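Local structure of galactose-binding-like protein (Bacteroides thetaiotaomicron, 7M1B) at residues Phe260-Thr265 / Arg353-Lys358. The protein is a SusE-like protein of a gut bacterium with a galactose-binding-like domain, and probably binds, and may help degrade, carbohydrate. Sequence-based numbering, arbitrary orientation.
Sequences FDMGQT and RYIRFK
Arg353 grips the carboxylate of Asp261 side-on: NE donates to OD1 at 2.8 Å and NH2 of Arg353 to OD2 of Asp261 at 3.1 Å, both oxygens being met on their syn sides. The two planes are turned 31° apart. An extended chain, with CG of Arg353 anti to the backbone N (chi1 171°), carries the guanidinium there, one face lying against the Gly263 carbonyl carbon and Gln264 N. Asp261 OD1 takes a second bond, from Gly263 N at 2.8 Å, reaching it from above the carboxylate plane; this Asx turn ties the salt bridge to the corner the chain turns at Gly263 and Gln264. Tyr354 runs beside Asp261, its CE1 3.4 Å from Asp261 CG, and one water joins Tyr354 OH to Asp261 OD2. A second water links Arg353 NH1 to Thr265 OG1. The backbones behind these side chains pair antiparallel: Phe260 and Ile355 form a hydrogen-bonded pair with two bonds, and Met262 N donates to Arg353 O. Across the sheet from Asp261 and Tyr354, CB of Ile355 makes a CH-pi contact over the Phe260 ring, 3.9 Å from its centroid. A classic beta bulge sets Arg353 and Tyr354 together opposite Arg297 of strand 292-297, while Leu374 of strand 370-380 touches Phe260 and Phe357. An alanine in place of Arg353 would probably leave the Asp261 carboxylate without its countercharge and the corner less firmly held. In this galactose-binding-like beta domain, the paired charges are thus likely to hold the chain where it turns, with apolar packing on the other face.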
loop_
_atom_site.group_PDB
_atom_site.type_symbol
_atom_site.label_atom_id
_atom_site.label_comp_id
_atom_site.label_asym_id
_atom_site.label_seq_id
_atom_site.Cartn_x
_atom_site.Cartn_y
_atom_site.Cartn_z
ATOM N N PHE A 260 -10.727 6.909 5.231
ATOM C CA PHE A 260 -11.686 5.948 5.773
ATOM C C PHE A 260 -11.023 5.141 6.904
ATOM O O PHE A 260 -9.808 5.241 7.126
ATOM C CB PHE A 260 -12.216 4.973 4.702
ATOM C CG PHE A 260 -11.211 4.204 3.895
ATOM C CD1 PHE A 260 -10.784 2.976 4.374
ATOM C CD2 PHE A 260 -10.671 4.716 2.716
ATOM C CE1 PHE A 260 -9.919 2.207 3.579
ATOM C CE2 PHE A 260 -9.786 3.960 1.953
ATOM C CZ PHE A 260 -9.407 2.693 2.379
ATOM N N ASP A 261 -11.852 4.456 7.670
ATOM C CA ASP A 261 -11.399 3.645 8.807
ATOM C C ASP A 261 -11.544 2.189 8.359
ATOM O O ASP A 261 -12.681 1.710 8.124
ATOM C CB ASP A 261 -12.263 4.025 10.030
ATOM C CG ASP A 261 -11.956 3.283 11.313
ATOM O OD1 ASP A 261 -11.016 2.490 11.273
ATOM O OD2 ASP A 261 -12.752 3.431 12.308
ATOM N N MET A 262 -10.511 1.407 8.472
ATOM C CA MET A 262 -10.579 -0.036 8.198
ATOM C C MET A 262 -11.340 -0.800 9.310
ATOM O O MET A 262 -11.793 -1.913 9.088
ATOM C CB MET A 262 -9.197 -0.653 8.038
ATOM C CG MET A 262 -8.439 -0.041 6.778
ATOM S SD MET A 262 -7.083 -1.169 6.313
ATOM C CE MET A 262 -6.045 -0.955 7.756
ATOM N N GLY A 263 -11.517 -0.176 10.476
ATOM C CA GLY A 263 -12.234 -0.753 11.592
ATOM C C GLY A 263 -11.427 -1.791 12.392
ATOM O O GLY A 263 -11.939 -2.379 13.378
ATOM N N GLN A 264 -10.135 -1.869 12.089
ATOM C CA GLN A 264 -9.206 -2.711 12.820
ATOM C C GLN A 264 -7.817 -2.287 12.373
ATOM O O GLN A 264 -7.673 -1.627 11.322
ATOM C CB GLN A 264 -9.355 -4.190 12.499
ATOM C CG GLN A 264 -9.244 -4.531 11.029
ATOM C CD GLN A 264 -9.270 -6.036 10.814
ATOM O OE1 GLN A 264 -8.756 -6.809 11.647
ATOM N NE2 GLN A 264 -9.931 -6.446 9.713
ATOM N N THR A 265 -6.817 -2.761 13.115
ATOM C CA THR A 265 -5.431 -2.464 12.739
ATOM C C THR A 265 -4.829 -3.671 12.026
ATOM O O THR A 265 -5.022 -4.802 12.464
ATOM C CB THR A 265 -4.629 -2.146 13.995
ATOM O OG1 THR A 265 -5.243 -0.968 14.558
ATOM C CG2 THR A 265 -3.189 -1.775 13.667
ATOM N N ARG A 353 -4.623 1.561 10.704
ATOM C CA ARG A 353 -6.080 1.334 10.767
ATOM C C ARG A 353 -6.764 2.376 9.879
ATOM O O ARG A 353 -7.733 2.004 9.206
ATOM C CB ARG A 353 -6.557 1.533 12.211
ATOM C CG ARG A 353 -8.082 1.537 12.317
ATOM C CD ARG A 353 -8.570 1.460 13.747
ATOM N NE ARG A 353 -10.030 1.568 13.758
ATOM C CZ ARG A 353 -10.853 1.167 14.707
ATOM N NH1 ARG A 353 -10.415 0.412 15.730
ATOM N NH2 ARG A 353 -12.144 1.376 14.494
ATOM N N TYR A 354 -6.371 3.669 9.996
ATOM C CA TYR A 354 -6.974 4.720 9.210
ATOM C C TYR A 354 -6.230 4.880 7.914
ATOM O O TYR A 354 -4.997 4.871 7.922
ATOM C CB TYR A 354 -7.112 6.022 10.006
ATOM C CG TYR A 354 -7.812 5.869 11.322
ATOM C CD1 TYR A 354 -9.228 5.849 11.388
ATOM C CD2 TYR A 354 -7.113 5.514 12.475
ATOM C CE1 TYR A 354 -9.888 5.642 12.597
ATOM C CE2 TYR A 354 -7.762 5.194 13.669
ATOM C CZ TYR A 354 -9.155 5.227 13.714
ATOM O OH TYR A 354 -9.811 4.994 14.904
ATOM N N ILE A 355 -6.945 5.117 6.812
ATOM C CA ILE A 355 -6.338 5.136 5.481
ATOM C C ILE A 355 -6.746 6.410 4.754
ATOM O O ILE A 355 -7.909 6.751 4.739
ATOM C CB ILE A 355 -6.721 3.871 4.646
ATOM C CG1 ILE A 355 -6.362 2.534 5.322
ATOM C CG2 ILE A 355 -6.183 3.930 3.243
ATOM C CD1 ILE A 355 -4.860 2.390 5.477
ATOM N N ARG A 356 -5.793 7.006 4.023
ATOM C CA ARG A 356 -6.127 8.073 3.086
ATOM C C ARG A 356 -5.649 7.711 1.687
ATOM O O ARG A 356 -4.538 7.148 1.507
ATOM C CB ARG A 356 -5.455 9.378 3.497
ATOM C CG ARG A 356 -6.269 10.186 4.497
ATOM C CD ARG A 356 -5.549 11.410 4.985
ATOM N NE ARG A 356 -6.594 12.334 5.427
ATOM C CZ ARG A 356 -6.366 13.595 5.772
ATOM N NH1 ARG A 356 -5.082 14.032 5.932
ATOM N NH2 ARG A 356 -7.319 14.436 6.069
ATOM N N PHE A 357 -6.471 8.076 0.689
ATOM C CA PHE A 357 -6.035 8.111 -0.698
ATOM C C PHE A 357 -5.822 9.565 -1.074
ATOM O O PHE A 357 -6.710 10.380 -0.983
ATOM C CB PHE A 357 -7.115 7.492 -1.602
ATOM C CG PHE A 357 -7.020 5.994 -1.714
ATOM C CD1 PHE A 357 -6.995 5.221 -0.567
ATOM C CD2 PHE A 357 -7.136 5.356 -2.935
ATOM C CE1 PHE A 357 -6.884 3.826 -0.657
ATOM C CE2 PHE A 357 -6.993 3.969 -3.053
ATOM C CZ PHE A 357 -6.917 3.214 -1.896
ATOM N N LYS A 358 -4.524 9.895 -1.346
ATOM C CA LYS A 358 -4.167 11.217 -1.814
ATOM C C LYS A 358 -4.096 11.145 -3.329
ATOM O O LYS A 358 -3.172 10.529 -3.903
ATOM C CB LYS A 358 -2.806 11.614 -1.216
ATOM C CG LYS A 358 -2.382 13.043 -1.570
ATOM C CD LYS A 358 -0.969 13.371 -0.947
ATOM C CE LYS A 358 -0.666 14.961 -0.839
ATOM N NZ LYS A 358 0.635 15.240 -0.055
HETATM O O HOH W 1 -12.470 4.863 14.832
HETATM O O HOH W 2 -7.748 -1.200 16.069
#